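Local coordinates for protein fructosyl amine:oxygen oxidoreductase (Neosartorya fumigata, PDB 4WCT) that probably catalyses the FAD-dependent oxidative deglycation of fructosyl amines (Amadori products), using molecular oxygen as electron acceptor, at residues K249-P254 / E421-R426; C306-D311 / I441-Q446; R350-A355 / Q451-G456; P364-L369 / A430-F435. All coordinates share one frame; numbering follows the deposited sequence.

Contact 1: K249-P254 / E421-R426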
loop_
_atom_site.group_PDB
_atom_site.type_symbol
_atom_site.label_atom_id
_atom_site.label_comp_id
_atom_site.label_asym_id
_atom_site.label_seq_id
_atom_site.Cartn_x
_atom_site.Cartn_y
_atom_site.Cartn_z
ATOM N N LYS A 249 1.336 10.178 17.859
ATOM C CA LYS A 249 1.853 11.555 17.958
ATOM C C LYS A 249 1.832 12.226 16.586
ATOM O O LYS A 249 2.783 12.895 16.184
ATOM C CB LYS A 249 3.266 11.551 18.548
ATOM C CG LYS A 249 3.330 10.879 19.910
ATOM C CD LYS A 249 2.457 11.602 20.922
ATOM C CE LYS A 249 2.676 11.070 22.332
ATOM N NZ LYS A 249 1.569 11.425 23.261
ATOM N N LYS A 250 0.748 11.977 15.854
ATOM C CA LYS A 250 0.514 12.546 14.523
ATOM C C LYS A 250 1.381 11.997 13.394
ATOM O O LYS A 250 1.263 12.464 12.266
ATOM C CB LYS A 250 0.541 14.076 14.527
ATOM C CG LYS A 250 -0.434 14.669 15.522
ATOM C CD LYS A 250 -0.411 16.194 15.425
ATOM C CE LYS A 250 -1.279 16.831 16.493
ATOM N NZ LYS A 250 -1.271 18.321 16.351
ATOM N N GLN A 251 2.074 10.889 13.642
ATOM C CA GLN A 251 2.954 10.344 12.641
ATOM C C GLN A 251 2.203 9.599 11.541
ATOM O O GLN A 251 2.748 9.395 10.452
ATOM C CB GLN A 251 4.010 9.419 13.249
ATOM C CG GLN A 251 5.000 10.129 14.157
ATOM C CD GLN A 251 5.972 9.154 14.771
ATOM O OE1 GLN A 251 7.012 8.828 14.189
ATOM N NE2 GLN A 251 5.558 8.557 15.850
ATOM N N LEU A 252 0.951 9.246 11.783
ATOM C CA LEU A 252 0.131 8.588 10.757
ATOM C C LEU A 252 -1.028 9.456 10.342
ATOM O O LEU A 252 -1.803 9.925 11.179
ATOM C CB LEU A 252 -0.368 7.227 11.247
ATOM C CG LEU A 252 0.679 6.152 11.561
ATOM C CD1 LEU A 252 -0.050 4.872 12.015
ATOM C CD2 LEU A 252 1.608 5.837 10.381
ATOM N N ARG A 253 -1.277 9.506 9.026
ATOM C CA ARG A 253 -2.506 10.065 8.497
ATOM C C ARG A 253 -3.243 8.993 7.726
ATOM O O ARG A 253 -2.873 8.699 6.605
ATOM C CB ARG A 253 -2.227 11.247 7.573
ATOM C CG ARG A 253 -3.480 11.891 7.073
ATOM C CD ARG A 253 -3.246 12.987 6.036
ATOM N NE ARG A 253 -2.740 12.434 4.786
ATOM C CZ ARG A 253 -2.272 13.171 3.786
ATOM N NH1 ARG A 253 -2.325 14.512 3.852
ATOM N NH2 ARG A 253 -1.739 12.564 2.738
ATOM N N PRO A 254 -4.310 8.426 8.311
ATOM C CA PRO A 254 -5.091 7.490 7.522
ATOM C C PRO A 254 -5.731 8.193 6.328
ATOM O O PRO A 254 -6.403 9.203 6.493
ATOM C CB PRO A 254 -6.151 6.982 8.504
ATOM C CG PRO A 254 -5.511 7.147 9.853
ATOM C CD PRO A 254 -4.698 8.410 9.733
ATOM N N GLU A 421 8.843 14.079 16.424
ATOM C CA GLU A 421 9.255 15.468 16.190
ATOM C C GLU A 421 8.913 15.954 14.792
ATOM O O GLU A 421 8.674 17.154 14.581
ATOM C CB GLU A 421 10.743 15.679 16.507
ATOM C CG GLU A 421 11.752 15.046 15.572
ATOM C CD GLU A 421 11.983 13.554 15.806
ATOM O OE1 GLU A 421 11.338 12.940 16.682
ATOM O OE2 GLU A 421 12.792 12.970 15.053
ATOM N N THR A 422 8.844 15.031 13.829
ATOM C CA THR A 422 8.547 15.417 12.458
ATOM C C THR A 422 7.065 15.733 12.212
ATOM O O THR A 422 6.709 16.153 11.113
ATOM C CB THR A 422 8.949 14.315 11.445
ATOM O OG1 THR A 422 8.136 13.161 11.650
ATOM C CG2 THR A 422 10.439 13.926 11.582
ATOM N N ALA A 423 6.192 15.458 13.182
ATOM C CA ALA A 423 4.743 15.541 12.990
ATOM C C ALA A 423 4.109 16.576 13.922
ATOM O O ALA A 423 2.877 16.741 13.940
ATOM C CB ALA A 423 4.097 14.204 13.260
ATOM N N VAL A 424 4.942 17.343 14.604
ATOM C CA VAL A 424 4.410 18.434 15.445
ATOM C C VAL A 424 3.693 19.465 14.563
ATOM O O VAL A 424 4.198 19.839 13.498
ATOM C CB VAL A 424 5.545 19.095 16.270
ATOM C CG1 VAL A 424 5.023 20.298 17.030
ATOM C CG2 VAL A 424 6.139 18.077 17.231
ATOM N N ASP A 425 2.465 19.801 14.936
ATOM C CA ASP A 425 1.588 20.674 14.139
ATOM C C ASP A 425 1.439 20.210 12.691
ATOM O O ASP A 425 1.341 21.023 11.768
ATOM C CB ASP A 425 2.049 22.135 14.147
ATOM C CG ASP A 425 2.188 22.692 15.550
ATOM O OD1 ASP A 425 1.390 22.300 16.419
ATOM O OD2 ASP A 425 3.156 23.434 15.800
ATOM N N ARG A 426 1.407 18.893 12.497
ATOM C CA ARG A 426 1.208 18.371 11.154
ATOM C C ARG A 426 0.012 19.040 10.460
ATOM O O ARG A 426 -1.092 19.138 11.017
ATOM C CB ARG A 426 0.946 16.879 11.249
ATOM C CG ARG A 426 0.808 16.221 9.890
ATOM C CD ARG A 426 1.117 14.756 9.949
ATOM N NE ARG A 426 0.955 14.119 8.648
ATOM C CZ ARG A 426 1.197 12.842 8.406
ATOM N NH1 ARG A 426 1.398 12.005 9.405
ATOM N NH2 ARG A 426 1.088 12.379 7.172
HETATM O O HOH W 1 -1.817 19.206 13.649
HETATM O O HOH W 2 1.302 18.867 17.348
#

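Contact 2: C306-D311 / I441-Q446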
loop_
_atom_site.group_PDB
_atom_site.type_symbol
_atom_site.label_atom_id
_atom_site.label_comp_id
_atom_site.label_asym_id
_atom_site.label_seq_id
_atom_site.Cartn_x
_atom_site.Cartn_y
_atom_site.Cartn_z
ATOM N N CYS A 306 -9.411 11.888 3.246
ATOM C CA CYS A 306 -9.437 11.568 4.667
ATOM C C CYS A 306 -10.874 11.630 5.159
ATOM O O CYS A 306 -11.803 11.974 4.410
ATOM C CB CYS A 306 -8.550 12.555 5.447
ATOM S SG CYS A 306 -6.808 12.519 5.043
ATOM N N ASN A 307 -11.095 11.125 6.371
ATOM C CA ASN A 307 -12.431 11.173 6.968
ATOM C C ASN A 307 -12.314 11.876 8.313
ATOM O O ASN A 307 -12.006 11.249 9.328
ATOM C CB ASN A 307 -13.002 9.770 7.140
ATOM C CG ASN A 307 -14.391 9.788 7.695
ATOM O OD1 ASN A 307 -15.231 10.563 7.245
ATOM N ND2 ASN A 307 -14.652 8.948 8.686
ATOM N N PHE A 308 -12.345 13.207 8.263
ATOM C CA PHE A 308 -11.876 14.037 9.370
ATOM C C PHE A 308 -12.961 14.174 10.443
ATOM O O PHE A 308 -14.057 14.669 10.174
ATOM C CB PHE A 308 -11.471 15.419 8.891
ATOM C CG PHE A 308 -10.179 15.460 8.130
ATOM C CD1 PHE A 308 -9.004 14.968 8.682
ATOM C CD2 PHE A 308 -10.124 16.028 6.880
ATOM C CE1 PHE A 308 -7.824 14.982 7.987
ATOM C CE2 PHE A 308 -8.900 16.130 6.202
ATOM C CZ PHE A 308 -7.764 15.602 6.744
ATOM N N LEU A 309 -12.712 13.576 11.589
ATOM C CA LEU A 309 -13.607 13.697 12.743
ATOM C C LEU A 309 -12.841 14.239 13.951
ATOM O O LEU A 309 -11.614 14.230 13.988
ATOM C CB LEU A 309 -14.213 12.310 13.057
ATOM C CG LEU A 309 -15.156 11.776 11.970
ATOM C CD1 LEU A 309 -15.470 10.316 12.224
ATOM C CD2 LEU A 309 -16.423 12.607 11.978
ATOM N N PRO A 310 -13.565 14.661 14.998
ATOM C CA PRO A 310 -12.859 15.216 16.141
ATOM C C PRO A 310 -11.909 14.217 16.773
ATOM O O PRO A 310 -12.213 13.028 16.839
ATOM C CB PRO A 310 -14.006 15.574 17.119
ATOM C CG PRO A 310 -15.181 15.815 16.196
ATOM C CD PRO A 310 -15.026 14.762 15.126
ATOM N N ASP A 311 -10.709 14.675 17.113
ATOM C CA ASP A 311 -9.750 13.845 17.818
ATOM C C ASP A 311 -10.180 13.685 19.280
ATOM O O ASP A 311 -10.246 14.677 20.010
ATOM C CB ASP A 311 -8.373 14.493 17.746
ATOM C CG ASP A 311 -7.292 13.609 18.269
ATOM O OD1 ASP A 311 -7.571 12.859 19.229
ATOM O OD2 ASP A 311 -6.108 13.743 17.833
ATOM N N ILE A 441 -6.307 17.587 -0.569
ATOM C CA ILE A 441 -6.875 16.526 0.253
ATOM C C ILE A 441 -8.368 16.730 0.402
ATOM O O ILE A 441 -8.834 17.861 0.661
ATOM C CB ILE A 441 -6.234 16.484 1.650
ATOM C CG1 ILE A 441 -4.761 16.067 1.551
ATOM C CG2 ILE A 441 -7.020 15.546 2.549
ATOM C CD1 ILE A 441 -4.559 14.597 1.195
ATOM N N MET A 442 -9.134 15.667 0.168
ATOM C CA MET A 442 -10.582 15.737 0.237
ATOM C C MET A 442 -11.077 14.997 1.485
ATOM O O MET A 442 -10.288 14.346 2.165
ATOM C CB MET A 442 -11.194 15.181 -1.066
ATOM C CG MET A 442 -10.848 16.070 -2.255
ATOM S SD MET A 442 -11.520 17.786 -2.191
ATOM C CE MET A 442 -13.176 17.530 -2.812
ATOM N N ASP A 443 -12.304 15.297 1.894
ATOM C CA ASP A 443 -12.817 14.856 3.188
ATOM C C ASP A 443 -14.115 14.100 2.931
ATOM O O ASP A 443 -15.033 14.662 2.359
ATOM C CB ASP A 443 -13.065 16.080 4.082
ATOM C CG ASP A 443 -13.563 15.718 5.491
ATOM O OD1 ASP A 443 -13.806 16.673 6.259
ATOM O OD2 ASP A 443 -13.627 14.522 5.878
ATOM N N PHE A 444 -14.196 12.832 3.338
ATOM C CA PHE A 444 -15.413 12.033 3.159
ATOM C C PHE A 444 -16.621 12.617 3.891
ATOM O O PHE A 444 -17.773 12.370 3.517
ATOM C CB PHE A 444 -15.185 10.583 3.620
ATOM C CG PHE A 444 -14.418 9.732 2.628
ATOM C CD1 PHE A 444 -14.836 9.611 1.322
ATOM C CD2 PHE A 444 -13.323 8.994 3.032
ATOM C CE1 PHE A 444 -14.195 8.757 0.455
ATOM C CE2 PHE A 444 -12.673 8.146 2.171
ATOM C CZ PHE A 444 -13.080 8.059 0.868
ATOM N N GLN A 445 -16.368 13.412 4.915
ATOM C CA GLN A 445 -17.466 14.058 5.645
ATOM C C GLN A 445 -18.172 15.087 4.763
ATOM O O GLN A 445 -19.263 15.525 5.113
ATOM C CB GLN A 445 -16.960 14.713 6.917
ATOM C CG GLN A 445 -16.490 13.713 7.967
ATOM C CD GLN A 445 -17.628 12.916 8.574
ATOM O OE1 GLN A 445 -18.612 13.492 9.057
ATOM N NE2 GLN A 445 -17.577 11.594 8.418
ATOM N N GLN A 446 -17.530 15.494 3.667
ATOM C CA GLN A 446 -18.142 16.416 2.703
ATOM C C GLN A 446 -18.650 15.722 1.450
ATOM O O GLN A 446 -19.091 16.381 0.508
ATOM C CB GLN A 446 -17.139 17.506 2.337
ATOM C CG GLN A 446 -16.745 18.362 3.528
ATOM C CD GLN A 446 -15.693 19.414 3.208
ATOM O OE1 GLN A 446 -14.750 19.170 2.455
ATOM N NE2 GLN A 446 -15.819 20.575 3.841
HETATM O O HOH W 3 -14.720 16.860 8.604
#

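Contact 3: R350-A355 / Q451-G456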
loop_
_atom_site.group_PDB
_atom_site.type_symbol
_atom_site.label_atom_id
_atom_site.label_comp_id
_atom_site.label_asym_id
_atom_site.label_seq_id
_atom_site.Cartn_x
_atom_site.Cartn_y
_atom_site.Cartn_z
ATOM N N ARG A 350 -17.990 2.015 -20.209
ATOM C CA ARG A 350 -18.397 0.677 -19.764
ATOM C C ARG A 350 -18.861 0.753 -18.316
ATOM O O ARG A 350 -18.302 1.496 -17.492
ATOM C CB ARG A 350 -17.246 -0.298 -19.864
ATOM C CG ARG A 350 -16.809 -0.559 -21.296
ATOM C CD ARG A 350 -17.620 -1.659 -21.934
ATOM N NE ARG A 350 -17.113 -2.960 -21.540
ATOM C CZ ARG A 350 -16.185 -3.652 -22.213
ATOM N NH1 ARG A 350 -15.852 -3.313 -23.454
ATOM N NH2 ARG A 350 -15.765 -4.788 -21.705
ATOM N N PRO A 351 -19.881 -0.028 -17.982
ATOM C CA PRO A 351 -20.316 -0.070 -16.592
ATOM C C PRO A 351 -19.275 -0.638 -15.659
ATOM O O PRO A 351 -18.478 -1.488 -16.047
ATOM C CB PRO A 351 -21.551 -0.976 -16.630
ATOM C CG PRO A 351 -21.359 -1.823 -17.817
ATOM C CD PRO A 351 -20.560 -1.038 -18.814
ATOM N N LEU A 352 -19.253 -0.121 -14.442
ATOM C CA LEU A 352 -18.346 -0.628 -13.433
ATOM C C LEU A 352 -18.924 -1.913 -12.878
ATOM O O LEU A 352 -20.120 -1.999 -12.586
ATOM C CB LEU A 352 -18.154 0.381 -12.303
ATOM C CG LEU A 352 -17.619 1.747 -12.684
ATOM C CD1 LEU A 352 -17.405 2.543 -11.396
ATOM C CD2 LEU A 352 -16.339 1.643 -13.527
ATOM N N SER A 353 -18.051 -2.894 -12.658
ATOM C CA SER A 353 -18.453 -4.152 -12.077
ATOM C C SER A 353 -18.187 -4.251 -10.593
ATOM O O SER A 353 -18.695 -5.172 -9.896
ATOM C CB SER A 353 -17.796 -5.291 -12.831
ATOM O OG SER A 353 -16.399 -5.274 -12.680
ATOM N N PHE A 354 -17.291 -3.382 -10.118
ATOM C CA PHE A 354 -16.840 -3.364 -8.709
ATOM C C PHE A 354 -16.187 -2.020 -8.463
ATOM O O PHE A 354 -15.572 -1.467 -9.365
ATOM C CB PHE A 354 -15.828 -4.453 -8.448
ATOM C CG PHE A 354 -15.359 -4.524 -7.013
ATOM C CD1 PHE A 354 -16.219 -4.931 -6.007
ATOM C CD2 PHE A 354 -14.064 -4.158 -6.678
ATOM C CE1 PHE A 354 -15.784 -4.980 -4.677
ATOM C CE2 PHE A 354 -13.644 -4.161 -5.365
ATOM C CZ PHE A 354 -14.497 -4.572 -4.364
ATOM N N ALA A 355 -16.256 -1.531 -7.225
ATOM C CA ALA A 355 -15.464 -0.383 -6.840
ATOM C C ALA A 355 -15.328 -0.358 -5.318
ATOM O O ALA A 355 -16.209 -0.862 -4.600
ATOM C CB ALA A 355 -16.107 0.912 -7.335
ATOM N N GLN A 451 -23.882 10.515 -3.237
ATOM C CA GLN A 451 -22.803 10.927 -4.118
ATOM C C GLN A 451 -21.833 9.758 -4.386
ATOM O O GLN A 451 -20.682 10.003 -4.730
ATOM C CB GLN A 451 -22.036 12.069 -3.439
ATOM C CG GLN A 451 -20.848 12.640 -4.206
ATOM C CD GLN A 451 -21.247 13.282 -5.503
ATOM O OE1 GLN A 451 -22.428 13.575 -5.728
ATOM N NE2 GLN A 451 -20.268 13.468 -6.403
ATOM N N TRP A 452 -22.289 8.521 -4.208
ATOM C CA TRP A 452 -21.435 7.337 -4.392
ATOM C C TRP A 452 -21.941 6.512 -5.577
ATOM O O TRP A 452 -23.120 6.579 -5.946
ATOM C CB TRP A 452 -21.455 6.490 -3.122
ATOM C CG TRP A 452 -20.836 7.133 -1.966
ATOM C CD1 TRP A 452 -21.402 8.064 -1.139
ATOM C CD2 TRP A 452 -19.521 6.899 -1.463
ATOM N NE1 TRP A 452 -20.539 8.384 -0.128
ATOM C CE2 TRP A 452 -19.374 7.684 -0.298
ATOM C CE3 TRP A 452 -18.493 6.011 -1.801
ATOM C CZ2 TRP A 452 -18.224 7.635 0.491
ATOM C CZ3 TRP A 452 -17.377 5.966 -1.020
ATOM C CH2 TRP A 452 -17.237 6.767 0.113
ATOM N N THR A 453 -21.064 5.678 -6.145
ATOM C CA THR A 453 -21.498 4.660 -7.075
ATOM C C THR A 453 -22.530 3.745 -6.399
ATOM O O THR A 453 -22.627 3.681 -5.156
ATOM C CB THR A 453 -20.307 3.833 -7.626
ATOM O OG1 THR A 453 -19.556 3.262 -6.544
ATOM C CG2 THR A 453 -19.371 4.721 -8.456
ATOM N N LYS A 454 -23.309 3.080 -7.245
ATOM C CA LYS A 454 -24.434 2.252 -6.815
ATOM C C LYS A 454 -24.348 0.898 -7.497
ATOM O O LYS A 454 -25.356 0.267 -7.812
ATOM C CB LYS A 454 -25.758 2.992 -7.080
ATOM C CG LYS A 454 -25.887 4.215 -6.177
ATOM C CD LYS A 454 -26.835 5.280 -6.744
ATOM C CE LYS A 454 -26.779 6.566 -5.899
ATOM N NZ LYS A 454 -25.720 7.534 -6.355
ATOM N N ILE A 455 -23.137 0.351 -7.490
ATOM C CA ILE A 455 -22.894 -0.931 -8.107
ATOM C C ILE A 455 -23.598 -2.002 -7.297
ATOM O O ILE A 455 -23.445 -2.065 -6.093
ATOM C CB ILE A 455 -21.378 -1.239 -8.193
ATOM C CG1 ILE A 455 -20.684 -0.172 -9.055
ATOM C CG2 ILE A 455 -21.148 -2.620 -8.811
ATOM C CD1 ILE A 455 -19.202 -0.048 -8.772
ATOM N N GLY A 456 -24.382 -2.833 -7.987
ATOM C CA GLY A 456 -25.091 -3.936 -7.332
ATOM C C GLY A 456 -26.331 -3.507 -6.536
ATOM O O GLY A 456 -26.942 -4.329 -5.863
#

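Contact 4: P364-L369 / A430-F435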
loop_
_atom_site.group_PDB
_atom_site.type_symbol
_atom_site.label_atom_id
_atom_site.label_comp_id
_atom_site.label_asym_id
_atom_site.label_seq_id
_atom_site.Cartn_x
_atom_site.Cartn_y
_atom_site.Cartn_z
ATOM N N PRO A 364 4.796 11.703 7.784
ATOM C CA PRO A 364 5.035 13.037 7.283
ATOM C C PRO A 364 5.943 13.125 6.051
ATOM O O PRO A 364 5.782 14.032 5.242
ATOM C CB PRO A 364 5.685 13.738 8.488
ATOM C CG PRO A 364 5.100 13.047 9.649
ATOM C CD PRO A 364 5.072 11.593 9.229
ATOM N N ASP A 365 6.898 12.204 5.911
ATOM C CA ASP A 365 7.773 12.169 4.758
ATOM C C ASP A 365 7.544 11.003 3.799
ATOM O O ASP A 365 8.297 10.844 2.809
ATOM C CB ASP A 365 9.214 12.194 5.232
ATOM C CG ASP A 365 9.607 10.986 6.071
ATOM O OD1 ASP A 365 8.749 10.086 6.298
ATOM O OD2 ASP A 365 10.789 10.998 6.532
ATOM N N ARG A 366 6.507 10.232 4.100
ATOM C CA ARG A 366 6.107 9.052 3.358
ATOM C C ARG A 366 7.195 7.981 3.298
ATOM O O ARG A 366 7.123 7.073 2.464
ATOM C CB ARG A 366 5.574 9.437 1.973
ATOM C CG ARG A 366 4.219 10.130 2.073
ATOM C CD ARG A 366 3.600 10.437 0.724
ATOM N NE ARG A 366 3.400 9.240 -0.058
ATOM C CZ ARG A 366 3.333 9.220 -1.387
ATOM N NH1 ARG A 366 3.329 10.350 -2.081
ATOM N NH2 ARG A 366 3.169 8.065 -2.021
ATOM N N ALA A 367 8.115 7.993 4.268
ATOM C CA ALA A 367 8.911 6.810 4.593
ATOM C C ALA A 367 8.188 5.964 5.621
ATOM O O ALA A 367 7.277 6.438 6.306
ATOM C CB ALA A 367 10.329 7.199 5.051
ATOM N N PHE A 368 8.494 4.668 5.622
ATOM C CA PHE A 368 7.866 3.763 6.566
ATOM C C PHE A 368 8.204 4.105 8.012
ATOM O O PHE A 368 9.058 4.931 8.304
ATOM C CB PHE A 368 8.264 2.326 6.281
ATOM C CG PHE A 368 8.102 1.911 4.814
ATOM C CD1 PHE A 368 6.999 2.349 4.057
ATOM C CD2 PHE A 368 8.993 1.014 4.243
ATOM C CE1 PHE A 368 6.862 1.965 2.737
ATOM C CE2 PHE A 368 8.873 0.659 2.897
ATOM C CZ PHE A 368 7.806 1.144 2.154
ATOM N N LEU A 369 7.462 3.505 8.906
ATOM C CA LEU A 369 7.691 3.686 10.348
ATOM C C LEU A 369 7.787 2.304 10.978
ATOM O O LEU A 369 6.784 1.607 11.177
ATOM C CB LEU A 369 6.586 4.530 10.958
ATOM C CG LEU A 369 6.526 4.636 12.495
ATOM C CD1 LEU A 369 7.861 5.072 13.070
ATOM C CD2 LEU A 369 5.388 5.550 12.929
ATOM N N ALA A 430 -1.839 18.588 3.739
ATOM C CA ALA A 430 -0.686 18.580 2.863
ATOM C C ALA A 430 -0.834 17.528 1.784
ATOM O O ALA A 430 -1.310 16.418 2.041
ATOM C CB ALA A 430 0.567 18.321 3.673
ATOM N N THR A 431 -0.518 17.885 0.541
ATOM C CA THR A 431 -0.740 16.937 -0.546
ATOM C C THR A 431 0.392 15.912 -0.733
ATOM O O THR A 431 0.230 14.959 -1.482
ATOM C CB THR A 431 -1.020 17.663 -1.871
ATOM O OG1 THR A 431 0.022 18.614 -2.121
ATOM C CG2 THR A 431 -2.354 18.350 -1.826
ATOM N N GLN A 432 1.507 16.103 -0.034
ATOM C CA GLN A 432 2.542 15.064 0.126
ATOM C C GLN A 432 2.984 14.423 -1.188
ATOM O O GLN A 432 3.061 13.183 -1.341
ATOM C CB GLN A 432 2.067 14.037 1.182
ATOM C CG GLN A 432 1.838 14.720 2.541
ATOM C CD GLN A 432 1.869 13.766 3.744
ATOM O OE1 GLN A 432 0.953 13.741 4.582
ATOM N NE2 GLN A 432 2.939 13.008 3.845
ATOM N N ASN A 433 3.241 15.298 -2.165
ATOM C CA ASN A 433 3.856 14.908 -3.444
ATOM C C ASN A 433 2.937 14.034 -4.264
ATOM O O ASN A 433 3.386 13.279 -5.122
ATOM C CB ASN A 433 5.219 14.222 -3.244
ATOM C CG ASN A 433 6.059 14.210 -4.511
ATOM O OD1 ASN A 433 6.019 15.159 -5.318
ATOM N ND2 ASN A 433 6.749 13.091 -4.755
ATOM N N ARG A 434 1.639 14.205 -4.076
ATOM C CA ARG A 434 0.651 13.627 -4.977
ATOM C C ARG A 434 -0.108 14.692 -5.739
ATOM O O ARG A 434 -0.268 15.815 -5.270
ATOM C CB ARG A 434 -0.359 12.752 -4.199
ATOM C CG ARG A 434 0.237 11.542 -3.456
ATOM C CD ARG A 434 -0.842 10.633 -2.921
ATOM N NE ARG A 434 -0.348 9.419 -2.249
ATOM C CZ ARG A 434 -0.050 9.345 -0.954
ATOM N NH1 ARG A 434 -0.134 10.406 -0.164
ATOM N NH2 ARG A 434 0.298 8.188 -0.429
ATOM N N PHE A 435 -0.640 14.282 -6.884
ATOM C CA PHE A 435 -1.333 15.164 -7.802
ATOM C C PHE A 435 -2.609 14.528 -8.328
ATOM O O PHE A 435 -2.875 13.349 -8.097
ATOM C CB PHE A 435 -0.426 15.474 -8.983
ATOM C CG PHE A 435 0.865 16.132 -8.584
ATOM C CD1 PHE A 435 1.970 15.361 -8.243
ATOM C CD2 PHE A 435 0.875 17.501 -8.289
ATOM C CE1 PHE A 435 3.105 15.961 -7.716
ATOM C CE2 PHE A 435 1.987 18.082 -7.712
ATOM C CZ PHE A 435 3.110 17.318 -7.463
HETATM O O HOH W 4 3.683 10.417 -5.042
#

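Contact 1: K249-P254 / E421-R426
R426 closes a type II beta turn, A423 to R426, and lays its side chain along the loop K249-L252 that leads into strand 253-263. Its CB starts beside K250 CB (4.3 Å). With CG anti to the backbone N (chi1 -176°) and the chain extended as far as NE, the side chain then runs along the K250 carbonyl, which R426 CD approaches to 3.3 Å from K250 O. The guanidinium presents its edge to the loop: R426 NH1 donates to K250 O over 2.9 Å with an N-H...O angle of 164°, and the acceptor lies close to the guanidinium plane. Q251 O sits 3.1 Å from the same R426 NH1. One face of the group is overlain by R253 CB, 3.5 Å from R426 NH2, while NH2 itself bonds to the side chain of Q432. Edge and face are thus both engaged, which restrains rotation of the group. R253 sends its own charged end elsewhere, to D362 and to the carbonyls of W428 and A430. At the first residue of the turn, A423 CB rests against two loop carbonyl oxygens, K249 O and K250 O, each 3.5 Å away. K250 stretches alongside the turn to Q317 and to two waters: one is shared by K250 NZ and R426 O, and the other takes hydrogen bonds from both K250 NZ and the backbone N of D425.

Contact 2: C306-D311 / I441-Q446
D443 OD2 is gripped by two backbone amides that approach from opposite faces of its carboxylate. F308 N comes across from the other segment to within 3.0 Å of D443 OD2, and Q445 N, 3.1 Å from D443 OD2, closes an Asx turn. Both donors stand above the carboxylate plane, so together they pin its tilt. A chi1 of -178° carries the D443 carboxylate beside the F308 ring, with D443 OD1 at the ring's edge; F308 CD2 meets D443 CG at 3.7 Å with ring and carboxylate planes 70° apart. The backbone beneath is a short parallel beta bridge, C306 with D443, by which strand 442-443 joins strand 295-310 in the large mixed sheet. M442 O receives C306 N, and F444 N returns to C306 O at 2.8 Å. Beyond the bridge, Q445 bends back at chi2 and its NE2 donates to N307 OD1 (2.8 Å, 174°), the acceptor lying in the Q445 amide plane. N307 ND2 turns instead to V321 O. L309 CD2 touches the Q445 amide, 3.6 Å from Q445 CD. At the other end C306 SG and I441 CG2 meet at 3.9 Å, close to R253 of the adjoining strand 253-263, and F444 stacks on Y305 while meeting F323 edge to face.

Contact 3: R350-A355 / Q451-G456
I455 CD1 is the point on which L352 and A355 converge. The methyl lies 3.7 Å from L352 CB and 3.5 Å from A355 CB, and it also rests on the backbone between those residues, 3.6 Å from F354 C. The I455 side chain divides here: CG1, set beside its own backbone N (chi1 -61°), carries CD1 toward A355, whereas I455 CG2 branches to the S353 carbonyl, 3.7 Å from S353 O. L352 crosses I455 at about a right angle, and its CD1 continues to T453 CG2 at 4.2 Å. The strand side of this cluster is the start of strand 352-362, where the chain turns a corner at S353; that turn lets L352 and A355 both direct their CB atoms at the C-terminal tail. Strand 253-263 lies next to it through C260, and helix 330-343 through E333 and R337. The tail itself is held by polar bonds to a third region: T453 OG1 to Q327 and to the amide of I328, and I455 O to Q327 NE2. Since the two segments meet mainly through aliphatic carbon, with I455 also lying on backbone carbonyl atoms, van der Waals fit and removal of water probably account for most of their mutual attraction, while the bonds to Q327 and I328 probably help to set the tail's position.

Contact 4: P364-L369 / A430-F435
The guanidinium of R366 lies flat on that of R434, centres 3.4 Å apart and planes inclined by 18°. R366 CZ sits over the centre of the R434 group, while R434 NH2 lies toward the rim of the R366 group, 3.3 Å from R366 NH2. At its edge R366 is held by a backbone carbonyl: NH1 donates to Q432 O over 2.9 Å, the C=O...N angle being 172°. A water near the same plane accepts from R366 NH1 and donates to N433 O (2.9 Å). The Q432 side chain comes alongside, its NE2 3.6 Å from R366 CG and its amide plane steeply turned against the guanidinium; NE2 itself bonds to T363 O. What places Q432 O at R366 and N433 O at the bridging water is the type I' beta turn T431-R434, with Q432 and N433 at its corners and R434 N bonded to T431 O. On the other side, the R366 chain bends at its CG-CD bond (chi3 59°), turning the guanidinium over R434, and its NH2 bonds to S386 O. The loop bearing R366 is shaped by an Asx turn, A367 N to D365 OD1 (3.0 Å), and the D365 carboxylate is salt-bridged to R419. R434 reaches its place extended from CG to NE, next to R253 and W257, its side chain about 7 Å from the bound FAD. Two cations stacked this closely would repel in isolation. The D362 carboxylate, salt-bridged to R434 NH1, together with the carbonyls and water at the edge of R366, probably offsets that cost.

From the N-terminal side, the chain lays down the first segments of contacts 1, 2, 3 and 4 in that order, then returns to them after helix 410-413. Contact 1 closes first, at 421-426, and crosses the other three. Contact 4 closes next, at 430-435, within the loops spanned by both contact 2 and contact 3. Contacts 2 and 3 cross each other, closing at 441-446 and 451-456. The C-terminal region thus runs along the large mixed sheet, touching strands 253-263, 295-310 and 352-362 in turn. Contacts 1 and 4 share the neighbourhood of R253 and R426; R253 meets I441 between contacts 1 and 2; F444 and W452 link contacts 2 and 3.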